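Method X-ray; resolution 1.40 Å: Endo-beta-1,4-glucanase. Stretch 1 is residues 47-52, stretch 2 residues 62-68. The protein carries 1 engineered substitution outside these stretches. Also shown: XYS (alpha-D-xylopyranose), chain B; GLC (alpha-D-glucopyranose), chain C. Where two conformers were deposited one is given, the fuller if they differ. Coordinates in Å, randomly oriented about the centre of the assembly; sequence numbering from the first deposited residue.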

# COMPACT_ATOMS: atom_id res chain seq x y z
N TYR A 47 0.15 4.20 -25.99
CA TYR A 47 0.40 4.14 -24.53
C TYR A 47 -0.78 3.59 -23.82
O TYR A 47 -1.92 3.81 -24.21
CB TYR A 47 0.80 5.50 -23.94
CG TYR A 47 -0.13 6.66 -24.23
CD1 TYR A 47 0.01 7.43 -25.37
CD2 TYR A 47 -1.13 7.03 -23.32
CE1 TYR A 47 -0.82 8.51 -25.60
CE2 TYR A 47 -1.95 8.14 -23.57
CZ TYR A 47 -1.80 8.85 -24.72
OH TYR A 47 -2.59 9.97 -24.94
N ILE A 48 -0.50 2.84 -22.77
CA ILE A 48 -1.51 2.48 -21.79
C ILE A 48 -1.68 3.72 -20.91
O ILE A 48 -0.71 4.33 -20.49
CB ILE A 48 -1.13 1.23 -20.95
CG1 ILE A 48 -0.54 0.11 -21.82
CG2 ILE A 48 -2.33 0.76 -20.17
CD1 ILE A 48 -0.05 -1.10 -21.04
N PHE A 49 -2.92 4.05 -20.64
CA PHE A 49 -3.27 5.31 -19.98
C PHE A 49 -4.15 5.06 -18.75
O PHE A 49 -5.22 4.43 -18.85
CB PHE A 49 -4.05 6.17 -21.00
CG PHE A 49 -4.38 7.58 -20.56
CD1 PHE A 49 -3.51 8.33 -19.78
CD2 PHE A 49 -5.53 8.17 -21.00
CE1 PHE A 49 -3.83 9.64 -19.43
CE2 PHE A 49 -5.85 9.46 -20.62
CZ PHE A 49 -5.01 10.19 -19.86
N ASN A 50 -3.69 5.50 -17.59
CA ASN A 50 -4.40 5.30 -16.33
C ASN A 50 -5.46 6.38 -16.20
O ASN A 50 -5.39 7.30 -15.36
CB ASN A 50 -3.43 5.28 -15.14
CG ASN A 50 -4.00 4.52 -13.97
OD1 ASN A 50 -4.86 3.65 -14.16
ND2 ASN A 50 -3.45 4.72 -12.79
N ASN A 51 -6.47 6.29 -17.07
CA ASN A 51 -7.50 7.32 -17.24
C ASN A 51 -8.58 7.16 -16.19
O ASN A 51 -9.28 6.15 -16.19
CB ASN A 51 -8.09 7.19 -18.65
CG ASN A 51 -9.17 8.18 -18.96
OD1 ASN A 51 -9.74 8.77 -18.08
ND2 ASN A 51 -9.45 8.34 -20.24
N VAL A 52 -8.67 8.14 -15.28
CA VAL A 52 -9.60 8.12 -14.18
C VAL A 52 -10.54 9.33 -14.25
O VAL A 52 -10.84 9.96 -13.23
CB VAL A 52 -8.89 8.00 -12.82
CG1 VAL A 52 -8.17 6.65 -12.75
CG2 VAL A 52 -7.90 9.14 -12.54
N TRP A 62 -8.64 2.21 -6.47
CA TRP A 62 -7.29 2.15 -6.99
C TRP A 62 -7.34 1.62 -8.43
O TRP A 62 -8.30 0.96 -8.82
CB TRP A 62 -6.35 1.36 -6.09
CG TRP A 62 -6.78 0.08 -5.66
CD1 TRP A 62 -7.35 -0.23 -4.43
CD2 TRP A 62 -6.71 -1.10 -6.36
NE1 TRP A 62 -7.59 -1.54 -4.34
CE2 TRP A 62 -7.22 -2.12 -5.51
CE3 TRP A 62 -6.27 -1.44 -7.61
CZ2 TRP A 62 -7.30 -3.44 -5.88
CZ3 TRP A 62 -6.32 -2.77 -7.98
CH2 TRP A 62 -6.85 -3.74 -7.13
N GLN A 63 -6.31 1.93 -9.21
CA GLN A 63 -6.21 1.48 -10.59
C GLN A 63 -4.77 1.50 -11.01
O GLN A 63 -4.10 2.52 -10.86
CB GLN A 63 -7.07 2.36 -11.51
CG GLN A 63 -7.22 1.83 -12.92
CD GLN A 63 -8.21 2.65 -13.71
OE1 GLN A 63 -9.42 2.43 -13.60
NE2 GLN A 63 -7.72 3.65 -14.43
N THR A 64 -4.31 0.36 -11.52
CA THR A 64 -2.91 0.14 -11.90
C THR A 64 -2.86 -0.34 -13.35
O THR A 64 -3.56 -1.30 -13.69
CB THR A 64 -2.32 -0.95 -10.98
OG1 THR A 64 -2.22 -0.39 -9.64
CG2 THR A 64 -0.94 -1.52 -11.45
N ILE A 65 -2.03 0.29 -14.16
CA ILE A 65 -1.75 -0.14 -15.51
C ILE A 65 -0.43 -0.90 -15.54
O ILE A 65 0.47 -0.58 -14.79
CB ILE A 65 -1.75 1.04 -16.51
CG1 ILE A 65 -0.77 2.15 -16.14
CG2 ILE A 65 -3.19 1.56 -16.69
CD1 ILE A 65 -0.49 3.18 -17.25
N TYR A 66 -0.31 -1.93 -16.40
CA TYR A 66 0.95 -2.67 -16.50
C TYR A 66 1.25 -3.11 -17.90
O TYR A 66 0.37 -3.34 -18.73
CB TYR A 66 0.94 -3.89 -15.57
CG TYR A 66 0.06 -5.05 -16.02
CD1 TYR A 66 -1.28 -5.15 -15.67
CD2 TYR A 66 0.60 -6.06 -16.77
CE1 TYR A 66 -2.03 -6.22 -16.07
CE2 TYR A 66 -0.15 -7.15 -17.19
CZ TYR A 66 -1.48 -7.20 -16.84
OH TYR A 66 -2.22 -8.34 -17.18
N HIS A 67 2.56 -3.24 -18.15
CA HIS A 67 3.08 -3.75 -19.42
C HIS A 67 4.21 -4.68 -19.12
O HIS A 67 5.23 -4.23 -18.61
CB HIS A 67 3.57 -2.57 -20.28
CG HIS A 67 4.14 -2.96 -21.61
ND1 HIS A 67 5.47 -3.28 -21.77
CD2 HIS A 67 3.57 -3.07 -22.83
CE1 HIS A 67 5.69 -3.59 -23.04
NE2 HIS A 67 4.55 -3.46 -23.72
N ASN A 68 4.03 -5.96 -19.41
CA ASN A 68 5.12 -6.94 -19.33
C ASN A 68 5.80 -7.10 -20.70
O ASN A 68 7.02 -7.16 -20.78
CB ASN A 68 4.63 -8.28 -18.81
CG ASN A 68 4.01 -8.21 -17.44
OD1 ASN A 68 4.44 -7.39 -16.60
ND2 ASN A 68 3.01 -9.04 -17.20
C1 XYS B . -8.84 13.78 -17.61
C2 XYS B . -8.57 13.97 -16.12
C3 XYS B . -7.57 12.93 -15.60
C4 XYS B . -7.97 11.55 -16.14
C5 XYS B . -8.20 11.50 -17.65
O2 XYS B . -8.02 15.28 -15.92
O3 XYS B . -7.45 12.87 -14.16
O4 XYS B . -7.05 10.58 -15.71
O5 XYS B . -9.13 12.48 -17.99
C1 GLC C . -13.95 10.53 -21.81
C2 GLC C . -12.44 10.64 -21.87
C3 GLC C . -11.94 11.65 -20.87
C4 GLC C . -12.65 12.97 -21.14
C5 GLC C . -14.17 12.76 -21.06
C6 GLC C . -14.88 14.06 -21.47
O2 GLC C . -11.78 9.38 -21.68
O3 GLC C . -10.50 11.70 -20.93
O4 GLC C . -12.31 13.95 -20.21
O5 GLC C . -14.55 11.81 -22.03
O6 GLC C . -15.50 14.67 -20.36

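Packing of residues 47–52 against residues 62–68 in an endo-beta-1,4-glucanase. The two segments run nearly antiparallel, with an angle of 167° between the N-to-C directions of strands 47–49 and 62–67, but their axes come no closer than 7.5 Å. No backbone-to-backbone hydrogen bond links them; side chains fill the space between, and together the two segments bury 393 Å². The register is set at Asn50 and Ile65, whose CA atoms lie 6.1 Å apart. Side chains alternate as extended chains require: Ile48, Asn50 and Val52 direct their CA-to-CB bonds toward the second stretch, and Gln63, Ile65 and His67 direct theirs toward the first, whereas Phe49, Asn51, Trp62, Thr64 and Tyr66 point away.

The contact divides into an apolar part and a polar part. In the apolar part Ile48 (chi1 m, chi2 t) meets Ile65 (chi1 p, chi2 t), with Ile48 CG2 3.7 Å from Ile65 CG2. The m rotamer of Ile48, with chi2 t, extends CD1 along the second strand to within 3.2 Å of Tyr66 O and 4.0 Å of His67 CB; it also places this methyl at the edge of the His67 ring, near the ring plane. Ile65 answers with its own long branch, whose CD1 sits 3.4 Å from Ile48 O. Each isoleucine thus packs a methyl against the other strand's backbone as well as against its side chain. His67 is t at chi1, and its ring nitrogens bond outside this contact.

The polar part centres on Asn50 and Gln63, both buried, where unpaired amide groups would be costly. Asn50 is t at chi1 (-156°), with chi2 at 25°, and its amide reaches across to bond in both directions: Gln63 NE2 donates to Asn50 OD1 at 2.9 Å (162°), while Asn50 ND2 donates to Gln63 O at 3.0 Å (160°). One link is therefore side chain to side chain, the other side chain to main chain. Gln63 is extended through chi1 and chi2, both t, which carries its amide the full length of the side chain; the turn at chi3 (-83°) orients that amide so that NE2 can also make a weak hydrogen bond to Asn51 O (3.4 Å). Gln63 OE1 is satisfied elsewhere in the structure. The apolar and polar parts adjoin where Asn50 OD1 lies 3.7 Å from Ile65 CG2, and Val52 (chi1 m) brings CG1 to 3.5 Å from Gln63 NE2.

Within the first stretch, a weak hydrogen bond from Asn51 N to Phe49 O (2.9 Å) accompanies the bend at Asn50, whose psi is 69°. Of the residues pointing away, Asn51 and Phe49 meet the sugars. Asn51, t at chi1, donates from ND2 to GLC O2 at 2.9 Å, and its OD1 lies 3.2 Å from XYS C5; the Phe49 ring meets XYS C5 obliquely. The Val52 bond is a backbone one: its N donates to XYS O4 at 3.0 Å with a nearly straight geometry (172°).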